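Local coordinates for protein laccase (Botrytis aclada, PDB 3SQR) that oxidises hydroquinone-type phenols and reduces dioxygen to water at copper centres, as a multicopper oxidase probably acting in lignin breakdown and detoxification of lignin-derived products, at residues V66-L72 with D106-V112; I123-G127 with I465-G469; Q130-Y136 with L153-F157; W58-P63 with Q158-Y162. All coordinates share one frame; numbering follows the deposited sequence.

Contact 1: residues V66-L72 with D106-V112; sequences VTREYWL and DNLIIHV. With MAN (alpha-D-mannopyranose), chain C; NAG (2-acetamido-2-deoxy-beta-D-glucopyranose), chain G.
Two neighbouring parallel strands meet here, 67-72 and 107-112, in a sheet of the N-terminal cupredoxin domain, the beta-sandwich unit of multicopper oxidases. Their axes run 14° apart, and the backbone bonds alternate between the strands, from Asn-107 N to Val-66 O through to Leu-72 N to His-111 O. Thr-67, Glu-69 and Trp-71 line up with Asn-107, Ile-109 and His-111 on one face; Arg-68, Tyr-70 and Leu-72 share the other with Leu-108, Ile-110 and Val-112.

At the start of the strands the Asp-106 carboxylate grips both chain and side chain. Its OD1 takes the N-H of Val-66 (2.8 Å), and its OD2 forms a salt bridge with Arg-68 NE (2.5 Å), met from above the carboxylate plane; Asp-103 holds Arg-68 NH2 as well. On the buried face Leu-72 CD1 lies alongside Ile-110 CG2 at 3.6 Å.

On the side of strand 67-72 away from 107-112, Glu-69 N bonds O4 of a glycan mannose at 3.2 Å. In the Trp-71 conformer modelled here, one of two deposited, the five-membered ring makes an offset stack on His-111. Glu-69 CG is anti to the backbone N (chi1 -174°), carrying the extended chain across to His-111, whose NE2 donates in its own ring plane to the anti side of Glu-69 OE2, somewhat out of the carboxylate plane, at 2.6 Å.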
# COMPACT_ATOMS: atom_id res chain seq x y z
N VAL A 66 -18.13 -3.77 -16.66
CA VAL A 66 -19.33 -2.98 -16.39
C VAL A 66 -18.94 -1.87 -15.50
O VAL A 66 -17.84 -1.86 -14.96
CB VAL A 66 -20.38 -3.86 -15.71
CG1 VAL A 66 -20.75 -5.04 -16.68
CG2 VAL A 66 -19.87 -4.44 -14.35
N THR A 67 -19.89 -0.97 -15.28
CA THR A 67 -19.71 0.16 -14.36
C THR A 67 -20.16 -0.21 -12.96
O THR A 67 -21.29 -0.70 -12.78
CB THR A 67 -20.42 1.38 -14.89
OG1 THR A 67 -19.78 1.76 -16.10
CG2 THR A 67 -20.33 2.50 -13.89
N ARG A 68 -19.30 -0.02 -11.97
CA ARG A 68 -19.68 -0.30 -10.60
C ARG A 68 -19.57 1.02 -9.81
O ARG A 68 -18.58 1.72 -9.93
CB ARG A 68 -18.75 -1.31 -10.03
CG ARG A 68 -19.03 -2.74 -10.66
CD ARG A 68 -18.33 -3.76 -9.94
NE ARG A 68 -18.15 -4.94 -10.79
CZ ARG A 68 -19.09 -5.85 -11.06
NH1 ARG A 68 -20.32 -5.75 -10.55
NH2 ARG A 68 -18.77 -6.87 -11.84
N GLU A 69 -20.63 1.34 -9.08
CA GLU A 69 -20.72 2.60 -8.40
C GLU A 69 -20.73 2.42 -6.89
O GLU A 69 -21.44 1.57 -6.34
CB GLU A 69 -21.99 3.29 -8.85
CG GLU A 69 -22.14 4.71 -8.31
CD GLU A 69 -23.24 5.52 -9.04
OE1 GLU A 69 -24.25 4.91 -9.42
OE2 GLU A 69 -23.05 6.73 -9.22
N TYR A 70 -20.03 3.27 -6.17
CA TYR A 70 -19.88 3.15 -4.74
C TYR A 70 -20.03 4.52 -4.13
O TYR A 70 -19.63 5.52 -4.72
CB TYR A 70 -18.51 2.55 -4.36
CG TYR A 70 -18.34 1.10 -4.61
CD1 TYR A 70 -18.64 0.16 -3.63
CD2 TYR A 70 -17.85 0.66 -5.81
CE1 TYR A 70 -18.45 -1.22 -3.88
CE2 TYR A 70 -17.68 -0.67 -6.06
CZ TYR A 70 -17.98 -1.60 -5.12
OH TYR A 70 -17.79 -2.91 -5.43
N TRP A 71 -20.58 4.59 -2.91
CA TRP A 71 -20.64 5.80 -2.15
C TRP A 71 -19.85 5.57 -0.88
O TRP A 71 -20.13 4.62 -0.17
CB TRP A 71 -22.10 6.21 -1.84
CG TRP A 71 -22.81 6.85 -2.94
CD1 TRP A 71 -22.93 8.21 -3.18
CD2 TRP A 71 -23.50 6.20 -3.99
NE1 TRP A 71 -23.65 8.43 -4.35
CE2 TRP A 71 -24.01 7.20 -4.85
CE3 TRP A 71 -23.73 4.85 -4.30
CZ2 TRP A 71 -24.71 6.89 -5.98
CZ3 TRP A 71 -24.45 4.55 -5.41
CH2 TRP A 71 -24.94 5.56 -6.23
N LEU A 72 -18.85 6.37 -0.61
CA LEU A 72 -18.07 6.20 0.61
C LEU A 72 -18.14 7.47 1.37
O LEU A 72 -18.02 8.57 0.82
CB LEU A 72 -16.59 5.90 0.33
CG LEU A 72 -16.27 4.58 -0.39
CD1 LEU A 72 -14.79 4.39 -0.69
CD2 LEU A 72 -16.81 3.46 0.45
N ASP A 106 -13.64 -3.44 -15.30
CA ASP A 106 -14.76 -2.67 -14.86
C ASP A 106 -14.37 -1.20 -14.68
O ASP A 106 -13.19 -0.89 -14.44
CB ASP A 106 -15.29 -3.18 -13.52
CG ASP A 106 -16.05 -4.48 -13.65
OD1 ASP A 106 -16.37 -4.97 -14.77
OD2 ASP A 106 -16.36 -5.01 -12.56
N ASN A 107 -15.36 -0.33 -14.80
CA ASN A 107 -15.20 1.11 -14.53
C ASN A 107 -15.78 1.32 -13.19
O ASN A 107 -16.90 0.89 -12.97
CB ASN A 107 -15.89 1.91 -15.62
CG ASN A 107 -15.20 1.74 -16.95
OD1 ASN A 107 -14.02 1.97 -17.07
ND2 ASN A 107 -15.94 1.31 -17.98
N LEU A 108 -15.01 1.95 -12.29
CA LEU A 108 -15.42 2.28 -10.94
C LEU A 108 -15.81 3.74 -10.90
O LEU A 108 -15.09 4.59 -11.42
CB LEU A 108 -14.33 1.98 -9.94
CG LEU A 108 -13.77 0.55 -10.02
CD1 LEU A 108 -12.88 0.25 -8.77
CD2 LEU A 108 -14.85 -0.54 -10.25
N ILE A 109 -16.91 4.02 -10.25
CA ILE A 109 -17.33 5.36 -9.86
C ILE A 109 -17.45 5.36 -8.35
O ILE A 109 -18.32 4.66 -7.81
CB ILE A 109 -18.67 5.68 -10.49
CG1 ILE A 109 -18.56 5.57 -12.01
CG2 ILE A 109 -19.10 7.09 -10.08
CD1 ILE A 109 -19.88 5.77 -12.70
N ILE A 110 -16.58 6.09 -7.67
CA ILE A 110 -16.56 6.05 -6.22
C ILE A 110 -16.75 7.46 -5.69
O ILE A 110 -15.88 8.27 -5.77
CB ILE A 110 -15.30 5.47 -5.67
CG1 ILE A 110 -15.01 4.12 -6.38
CG2 ILE A 110 -15.38 5.40 -4.10
CD1 ILE A 110 -13.59 3.60 -6.26
N HIS A 111 -17.95 7.73 -5.21
CA HIS A 111 -18.31 9.01 -4.62
C HIS A 111 -17.80 9.09 -3.22
O HIS A 111 -18.29 8.34 -2.36
CB HIS A 111 -19.82 9.22 -4.60
CG HIS A 111 -20.49 8.92 -5.90
ND1 HIS A 111 -20.58 9.84 -6.92
CD2 HIS A 111 -21.13 7.81 -6.33
CE1 HIS A 111 -21.22 9.30 -7.94
NE2 HIS A 111 -21.58 8.07 -7.61
N VAL A 112 -16.81 9.95 -2.98
CA VAL A 112 -16.17 10.04 -1.68
C VAL A 112 -16.58 11.35 -1.05
O VAL A 112 -16.15 12.42 -1.50
CB VAL A 112 -14.66 9.97 -1.73
CG1 VAL A 112 -14.08 10.09 -0.34
CG2 VAL A 112 -14.24 8.55 -2.34
C1 MAN C . -24.60 -1.55 -4.99
C2 MAN C . -25.14 -0.36 -5.80
C3 MAN C . -24.87 -0.59 -7.30
C4 MAN C . -23.37 -0.79 -7.52
C5 MAN C . -22.87 -1.95 -6.65
C6 MAN C . -21.34 -2.03 -6.67
O2 MAN C . -24.63 0.88 -5.31
O3 MAN C . -25.35 0.47 -8.10
O4 MAN C . -22.99 -0.80 -8.91
O5 MAN C . -23.23 -1.77 -5.27
O6 MAN C . -20.87 -3.10 -5.85
C1 NAG G . -21.38 4.73 3.20
C2 NAG G . -22.45 4.10 2.33
C3 NAG G . -23.17 5.15 1.52
C4 NAG G . -23.74 6.17 2.46
C5 NAG G . -22.64 6.75 3.31
C6 NAG G . -23.16 7.79 4.31
C7 NAG G . -21.64 1.89 1.67
C8 NAG G . -20.84 1.16 0.62
N2 NAG G . -21.76 3.20 1.42
O3 NAG G . -24.21 4.52 0.87
O4 NAG G . -24.31 7.17 1.70
O5 NAG G . -21.99 5.71 4.06
O6 NAG G . -24.10 7.14 5.19
O7 NAG G . -22.10 1.30 2.65

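Contact 2: residues I123-G127 with I465-G469; sequences IHWHG and IHLHG. With CU (copper (II) ion), chain E; CU (copper (II) ion), chain F.
His-126 and His-466 lie face to face where two His-X-His motifs of the multicopper oxidase fold, one from the first cupredoxin domain and one from the last, meet around the copper cluster. The stack is close to parallel, with planes at 13° and centroids 3.8 Å apart. His-124 makes an offset stack with His-468, though their closest carbons sit doubtfully near. Toward His-466, His-124 turns its NE2 to the ring edge, the planes being 51° apart.

Metal bonds fix the second histidine of each motif. His-126 uses ND1 on one copper (2.0 Å), shared with His-168 and His-527, whereas His-468 uses NE2 on the other (2.0 Å), shared with His-170, His-525 and a water; His-466 ND1 lies a long 2.8 Å from this second ion. Both are probably type 3 ions, with His-124 and His-466 likely serving the type 2 copper.

Hydrogen bonds from outside the two segments hold three of the rings: Asp-137 receives both His-124 ND1, through its backbone O, and His-468 ND1, through OD2, while Asp-500 OD1 partners His-126 NE2. A water bridges the two segments, 2.9 Å from His-466 NE2 and weakly accepting from Gly-127 N at 2.8 Å.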
# COMPACT_ATOMS: atom_id res chain seq x y z
N ILE A 123 -8.31 10.19 -1.38
CA ILE A 123 -8.28 8.73 -1.33
C ILE A 123 -7.53 8.21 -2.51
O ILE A 123 -7.89 8.51 -3.66
CB ILE A 123 -9.68 8.14 -1.34
CG1 ILE A 123 -10.54 8.79 -0.29
CG2 ILE A 123 -9.63 6.55 -1.14
CD1 ILE A 123 -10.02 8.88 1.12
N HIS A 124 -6.52 7.39 -2.21
CA HIS A 124 -5.67 6.75 -3.18
C HIS A 124 -6.05 5.24 -3.31
O HIS A 124 -6.37 4.57 -2.38
CB HIS A 124 -4.21 6.91 -2.79
CG HIS A 124 -3.27 6.07 -3.61
ND1 HIS A 124 -3.08 6.29 -4.96
CD2 HIS A 124 -2.42 5.08 -3.25
CE1 HIS A 124 -2.22 5.39 -5.42
NE2 HIS A 124 -1.78 4.66 -4.40
N TRP A 125 -5.96 4.78 -4.53
CA TRP A 125 -6.35 3.40 -4.92
C TRP A 125 -5.01 2.74 -5.19
O TRP A 125 -4.36 2.98 -6.22
CB TRP A 125 -7.30 3.47 -6.13
CG TRP A 125 -8.26 4.62 -5.97
CD1 TRP A 125 -8.10 5.91 -6.46
CD2 TRP A 125 -9.44 4.64 -5.19
NE1 TRP A 125 -9.11 6.68 -6.01
CE2 TRP A 125 -9.92 5.95 -5.19
CE3 TRP A 125 -10.10 3.68 -4.39
CZ2 TRP A 125 -11.00 6.34 -4.47
CZ3 TRP A 125 -11.19 4.07 -3.65
CH2 TRP A 125 -11.66 5.40 -3.71
N HIS A 126 -4.53 1.99 -4.19
CA HIS A 126 -3.15 1.61 -4.16
C HIS A 126 -2.79 0.70 -5.33
O HIS A 126 -3.32 -0.37 -5.52
CB HIS A 126 -2.72 1.09 -2.78
CG HIS A 126 -1.28 0.80 -2.72
ND1 HIS A 126 -0.44 1.39 -1.82
CD2 HIS A 126 -0.52 -0.08 -3.42
CE1 HIS A 126 0.77 0.92 -1.98
NE2 HIS A 126 0.76 0.05 -2.98
N GLY A 127 -1.74 1.10 -6.04
CA GLY A 127 -1.19 0.32 -7.11
C GLY A 127 -2.00 0.41 -8.39
O GLY A 127 -1.63 -0.20 -9.39
N ILE A 465 9.17 1.27 -0.59
CA ILE A 465 9.04 2.42 -1.51
C ILE A 465 7.90 2.07 -2.46
O ILE A 465 7.89 0.98 -3.08
CB ILE A 465 10.34 2.58 -2.35
CG1 ILE A 465 11.51 2.86 -1.41
CG2 ILE A 465 10.14 3.65 -3.45
CD1 ILE A 465 11.36 4.14 -0.61
N HIS A 466 6.94 2.98 -2.53
CA HIS A 466 5.78 2.84 -3.37
C HIS A 466 5.89 3.85 -4.51
O HIS A 466 6.12 5.04 -4.25
CB HIS A 466 4.53 3.16 -2.55
CG HIS A 466 3.28 3.19 -3.36
ND1 HIS A 466 2.21 4.02 -3.08
CD2 HIS A 466 2.91 2.41 -4.40
CE1 HIS A 466 1.27 3.80 -3.98
NE2 HIS A 466 1.67 2.83 -4.78
N LEU A 467 5.69 3.37 -5.73
CA LEU A 467 5.61 4.23 -6.91
C LEU A 467 4.18 4.27 -7.42
O LEU A 467 3.59 3.25 -7.64
CB LEU A 467 6.48 3.66 -8.05
CG LEU A 467 6.38 4.40 -9.42
CD1 LEU A 467 6.77 5.86 -9.33
CD2 LEU A 467 7.29 3.78 -10.48
N HIS A 468 3.63 5.46 -7.64
CA HIS A 468 2.30 5.63 -8.17
C HIS A 468 2.35 5.57 -9.72
O HIS A 468 3.38 5.86 -10.33
CB HIS A 468 1.76 6.99 -7.71
CG HIS A 468 1.40 7.04 -6.28
ND1 HIS A 468 0.15 7.46 -5.85
CD2 HIS A 468 2.09 6.75 -5.16
CE1 HIS A 468 0.09 7.36 -4.54
NE2 HIS A 468 1.26 6.96 -4.10
N GLY A 469 1.23 5.28 -10.30
CA GLY A 469 1.06 5.30 -11.79
C GLY A 469 1.76 4.24 -12.60
O GLY A 469 1.61 4.17 -13.80
CU CU E . 1.51 6.55 -2.16
CU CU F . -0.59 2.82 -0.47
O HOH W 1 -0.09 3.16 -7.00
O HOH W 2 0.46 5.19 -0.97

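Contact 3: residues Q130-Y136 with L153-F157; sequences QLGSLEY and LTYKF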
# COMPACT_ATOMS: atom_id res chain seq x y z
N GLN A 130 -4.06 4.10 -13.07
CA GLN A 130 -4.68 5.35 -13.44
C GLN A 130 -4.21 5.88 -14.78
O GLN A 130 -4.10 7.08 -14.95
CB GLN A 130 -4.42 6.42 -12.36
CG GLN A 130 -4.88 6.01 -10.93
CD GLN A 130 -6.37 5.97 -10.78
OE1 GLN A 130 -7.13 6.26 -11.71
NE2 GLN A 130 -6.83 5.61 -9.58
N LEU A 131 -4.03 5.00 -15.72
CA LEU A 131 -3.76 5.41 -17.13
C LEU A 131 -4.89 6.28 -17.66
O LEU A 131 -6.06 5.86 -17.72
CB LEU A 131 -3.52 4.17 -17.97
CG LEU A 131 -3.18 4.34 -19.44
CD1 LEU A 131 -1.98 5.18 -19.57
CD2 LEU A 131 -2.98 2.93 -20.08
N GLY A 132 -4.57 7.56 -17.92
CA GLY A 132 -5.58 8.51 -18.36
C GLY A 132 -6.55 9.01 -17.31
O GLY A 132 -7.57 9.67 -17.61
N SER A 133 -6.27 8.68 -16.04
CA SER A 133 -7.10 9.17 -14.98
C SER A 133 -6.27 9.69 -13.81
O SER A 133 -6.61 9.52 -12.63
CB SER A 133 -8.08 8.09 -14.54
OG SER A 133 -7.33 6.91 -14.22
N LEU A 134 -5.16 10.36 -14.15
CA LEU A 134 -4.21 10.88 -13.20
C LEU A 134 -4.90 11.61 -12.07
O LEU A 134 -4.52 11.53 -10.90
CB LEU A 134 -3.31 11.90 -13.96
CG LEU A 134 -2.58 12.85 -13.04
CD1 LEU A 134 -1.45 12.15 -12.26
CD2 LEU A 134 -1.96 14.01 -13.95
N GLU A 135 -5.96 12.34 -12.42
CA GLU A 135 -6.61 13.23 -11.50
C GLU A 135 -7.44 12.50 -10.43
O GLU A 135 -7.96 13.08 -9.52
CB GLU A 135 -7.47 14.24 -12.25
CG GLU A 135 -8.67 13.68 -12.87
CD GLU A 135 -8.48 12.93 -14.23
OE1 GLU A 135 -7.33 12.75 -14.75
OE2 GLU A 135 -9.55 12.57 -14.78
N TYR A 136 -7.47 11.17 -10.50
CA TYR A 136 -8.18 10.38 -9.56
C TYR A 136 -7.23 9.44 -8.79
O TYR A 136 -7.69 8.56 -8.05
CB TYR A 136 -9.30 9.61 -10.25
CG TYR A 136 -10.34 10.57 -10.83
CD1 TYR A 136 -10.96 11.52 -10.00
CD2 TYR A 136 -10.62 10.58 -12.18
CE1 TYR A 136 -11.87 12.40 -10.48
CE2 TYR A 136 -11.57 11.46 -12.70
CZ TYR A 136 -12.15 12.38 -11.84
OH TYR A 136 -13.09 13.30 -12.33
N LEU A 153 -15.99 14.16 -3.75
CA LEU A 153 -15.26 14.01 -4.97
C LEU A 153 -15.57 12.65 -5.46
O LEU A 153 -15.40 11.72 -4.70
CB LEU A 153 -13.77 14.11 -4.74
CG LEU A 153 -12.91 13.93 -5.97
CD1 LEU A 153 -13.30 14.79 -7.24
CD2 LEU A 153 -11.43 14.13 -5.54
N THR A 154 -15.98 12.58 -6.72
CA THR A 154 -16.26 11.28 -7.39
C THR A 154 -15.04 10.84 -8.18
O THR A 154 -14.70 11.39 -9.21
CB THR A 154 -17.50 11.38 -8.26
OG1 THR A 154 -18.61 11.78 -7.43
CG2 THR A 154 -17.80 9.98 -8.96
N TYR A 155 -14.43 9.76 -7.73
CA TYR A 155 -13.30 9.19 -8.41
C TYR A 155 -13.82 8.25 -9.48
O TYR A 155 -14.76 7.50 -9.24
CB TYR A 155 -12.40 8.45 -7.43
CG TYR A 155 -11.71 9.34 -6.39
CD1 TYR A 155 -12.35 9.79 -5.23
CD2 TYR A 155 -10.42 9.74 -6.57
CE1 TYR A 155 -11.72 10.55 -4.29
CE2 TYR A 155 -9.78 10.49 -5.66
CZ TYR A 155 -10.40 10.92 -4.51
OH TYR A 155 -9.69 11.67 -3.59
N LYS A 156 -13.25 8.35 -10.65
CA LYS A 156 -13.57 7.49 -11.76
C LYS A 156 -12.37 6.91 -12.38
O LYS A 156 -11.51 7.65 -12.85
CB LYS A 156 -14.39 8.31 -12.80
CG LYS A 156 -15.74 8.78 -12.27
CD LYS A 156 -16.54 9.47 -13.43
CE LYS A 156 -17.91 10.01 -12.98
NZ LYS A 156 -18.89 10.12 -14.18
N PHE A 157 -12.31 5.56 -12.50
CA PHE A 157 -11.23 4.97 -13.14
C PHE A 157 -11.60 3.58 -13.54
O PHE A 157 -12.56 3.03 -12.99
CB PHE A 157 -9.94 4.97 -12.31
CG PHE A 157 -10.09 4.36 -10.95
CD1 PHE A 157 -10.48 5.13 -9.88
CD2 PHE A 157 -9.87 3.01 -10.74
CE1 PHE A 157 -10.59 4.61 -8.60
CE2 PHE A 157 -10.00 2.49 -9.43
CZ PHE A 157 -10.34 3.33 -8.36
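The Tyr-136 ring lies over the peptide joining Tyr-155 to Lys-156, on the edge strand 152-158 of a sheet in the N-terminal cupredoxin domain. Lys-156 N stands 3.6 Å above the ring plane, offset toward the rim, and Glu-135 CG fills the opposite face, sandwiching the phenol between strand and loop. The rim meets carbonyls too: CD2 comes within 3.1 Å of Lys-156 O and CE1 within 3.3 Å of Thr-154 O, a buried oxygen without a polar partner. Leu-153 CD1 touches at the ring edge, and Tyr-136 OH is hydrogen-bonded to Asp-553 OD1 of the C-terminal helix 551-567.

Tyr-155 packs into the sandwich instead, with its CD2 edge against Tyr-136 O at 3.3 Å. Its own hydroxyl is held by Gln-144 and by Ile-123 N, tying this strand to the facing sheet.

At the other end, the type II beta turn from Gln-130 to Ser-133 presents an amide to Phe-157. A bend at chi2 (-70°) brings the Gln-130 amide round to place NE2 over one face of the phenyl ring, toward the rim and 3.7 Å above the plane, with the amide plane turned 76° from the ring. OE1 then rests 3.1 Å from Phe-157 CB. What fixes that rotation is the Ser-133 hydroxyl, whose OG donates to Gln-130 OE1 in the carbonyl plane at 2.6 Å.

Contact 4: residues W58-P63 with Q158-Y162; sequences WYDVTP and QVTQY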
# COMPACT_ATOMS: atom_id res chain seq x y z
N TRP A 58 -1.96 -7.31 -19.51
CA TRP A 58 -2.90 -6.34 -18.98
C TRP A 58 -2.43 -4.91 -18.98
O TRP A 58 -3.23 -4.03 -18.72
CB TRP A 58 -3.37 -6.74 -17.58
CG TRP A 58 -2.29 -6.59 -16.55
CD1 TRP A 58 -2.07 -5.50 -15.77
CD2 TRP A 58 -1.31 -7.57 -16.16
NE1 TRP A 58 -1.00 -5.71 -14.94
CE2 TRP A 58 -0.54 -6.99 -15.13
CE3 TRP A 58 -1.03 -8.87 -16.57
CZ2 TRP A 58 0.52 -7.66 -14.54
CZ3 TRP A 58 0.03 -9.54 -15.97
CH2 TRP A 58 0.78 -8.92 -14.95
N TYR A 59 -1.14 -4.67 -19.27
CA TYR A 59 -0.67 -3.33 -19.49
C TYR A 59 -1.17 -2.81 -20.83
O TYR A 59 -1.16 -1.59 -21.01
CB TYR A 59 0.87 -3.22 -19.44
CG TYR A 59 1.45 -3.71 -18.13
CD1 TYR A 59 1.46 -2.89 -17.03
CD2 TYR A 59 1.90 -5.03 -18.00
CE1 TYR A 59 1.94 -3.34 -15.79
CE2 TYR A 59 2.38 -5.50 -16.83
CZ TYR A 59 2.40 -4.66 -15.70
OH TYR A 59 2.86 -5.22 -14.52
N ASP A 60 -1.42 -3.72 -21.76
CA ASP A 60 -1.75 -3.36 -23.13
C ASP A 60 -3.18 -3.65 -23.51
O ASP A 60 -3.67 -3.02 -24.43
CB ASP A 60 -0.83 -4.12 -24.09
CG ASP A 60 0.64 -3.71 -23.97
OD1 ASP A 60 0.97 -2.64 -23.39
OD2 ASP A 60 1.47 -4.50 -24.48
N VAL A 61 -3.83 -4.63 -22.85
CA VAL A 61 -5.15 -5.18 -23.23
C VAL A 61 -6.04 -5.15 -21.99
O VAL A 61 -5.55 -5.50 -20.92
CB VAL A 61 -4.97 -6.64 -23.72
CG1 VAL A 61 -6.30 -7.36 -23.94
CG2 VAL A 61 -4.15 -6.66 -25.04
N THR A 62 -7.30 -4.74 -22.13
CA THR A 62 -8.20 -4.70 -21.01
C THR A 62 -9.53 -5.27 -21.42
O THR A 62 -10.13 -4.81 -22.41
CB THR A 62 -8.44 -3.26 -20.55
OG1 THR A 62 -7.20 -2.57 -20.33
CG2 THR A 62 -9.31 -3.19 -19.25
N PRO A 63 -10.04 -6.23 -20.65
CA PRO A 63 -11.41 -6.70 -20.87
C PRO A 63 -12.47 -5.61 -20.79
O PRO A 63 -12.29 -4.57 -20.17
CB PRO A 63 -11.61 -7.71 -19.74
CG PRO A 63 -10.31 -8.16 -19.43
CD PRO A 63 -9.42 -6.99 -19.56
N GLN A 158 -10.94 3.11 -14.57
CA GLN A 158 -11.02 1.72 -14.94
C GLN A 158 -10.01 0.89 -14.21
O GLN A 158 -8.83 1.28 -14.04
CB GLN A 158 -10.83 1.50 -16.46
CG GLN A 158 -11.20 0.15 -16.94
CD GLN A 158 -11.19 0.06 -18.45
OE1 GLN A 158 -10.44 0.80 -19.10
NE2 GLN A 158 -11.99 -0.89 -19.02
N VAL A 159 -10.38 -0.37 -13.91
CA VAL A 159 -9.35 -1.23 -13.38
C VAL A 159 -8.82 -2.08 -14.52
O VAL A 159 -9.54 -2.88 -15.15
CB VAL A 159 -9.80 -2.09 -12.18
CG1 VAL A 159 -9.93 -1.21 -10.92
CG2 VAL A 159 -11.18 -2.85 -12.47
N THR A 160 -7.57 -1.82 -14.86
CA THR A 160 -6.93 -2.46 -16.00
C THR A 160 -5.90 -3.48 -15.48
O THR A 160 -4.93 -3.83 -16.12
CB THR A 160 -6.25 -1.39 -16.86
OG1 THR A 160 -5.23 -0.73 -16.09
CG2 THR A 160 -7.27 -0.35 -17.27
N GLN A 161 -6.12 -3.90 -14.23
CA GLN A 161 -5.25 -4.77 -13.47
C GLN A 161 -6.21 -5.67 -12.67
O GLN A 161 -7.38 -5.33 -12.46
CB GLN A 161 -4.38 -3.99 -12.46
CG GLN A 161 -3.39 -3.10 -13.10
CD GLN A 161 -2.96 -2.04 -12.16
OE1 GLN A 161 -3.69 -1.01 -11.99
NE2 GLN A 161 -1.81 -2.24 -11.55
N TYR A 162 -5.67 -6.78 -12.20
CA TYR A 162 -6.41 -7.73 -11.37
C TYR A 162 -5.54 -8.24 -10.25
O TYR A 162 -4.32 -8.33 -10.35
CB TYR A 162 -7.05 -8.85 -12.22
CG TYR A 162 -6.06 -9.64 -12.99
CD1 TYR A 162 -5.45 -10.78 -12.43
CD2 TYR A 162 -5.65 -9.24 -14.26
CE1 TYR A 162 -4.47 -11.48 -13.14
CE2 TYR A 162 -4.68 -9.91 -14.96
CZ TYR A 162 -4.10 -11.04 -14.40
OH TYR A 162 -3.16 -11.77 -15.07
O HOH W 3 -2.79 -1.70 -16.96
O HOH W 4 -0.46 -4.63 -12.30
O HOH W 5 -6.05 -4.63 -18.49
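Gln-158 and Thr-62 meet from opposite directions, the amide NE2 against the methyl CG2 at 3.5 Å; this amide nitrogen has its polar partner elsewhere, in Gly-105 O. Past Val-159, Thr-160 crosses Thr-62 with its CG2 3.8 Å from OG1. Its polar atoms work through water: one molecule bridges Thr-160 OG1 to Trp-58 O, and another sits 2.7 Å from Thr-160 O and 3.0 Å from Thr-62 OG1. The two carbonyls Thr-160 O and Trp-58 O, both acceptors, stand only 3.1 Å apart; the first water donates to the latter. Thr-160 O also borders the edge of the indole.

Gln-161 lays its CG beside Trp-58 CD1 (3.8 Å). Its amide, 11° off the indole plane, shares a water with Trp-58: both Gln-161 NE2 and Trp-58 NE1 donate to it, while Arg-129 N bonds Gln-161 OE1 and NE2 also donates to Gly-127 O. Last comes Tyr-162, which directs its edge toward the indole face in a T-shaped pair, planes at 68°. The segment 158-162 passes from one sheet to the other of the N-terminal cupredoxin beta sandwich, and the N-terminal loop 58-63 packs against that crossing.

Contacts 1 and 3 share a sheet: Ile-110 N and Tyr-155 O lie 2.8 Å apart, and Leu-108 N and Phe-157 O likewise, so strand 107-114 pairs with 67-79 on one side and 152-158 on the other. Segment 158-162 of contact 4 follows directly on 153-157 of contact 3 and ties to contact 1 through Asp-106 O and Val-159 N (2.9 Å). Contact 2 lies at the copper cluster, its centre about 12 Å from that of contact 3 and about 18 Å from that of contact 1. Trp-125 joins the three, touching Ile-110, Tyr-155 and Gln-130. Gln-161 NE2, 3.0 Å from Gly-127 O, links contact 4 to the histidine motif.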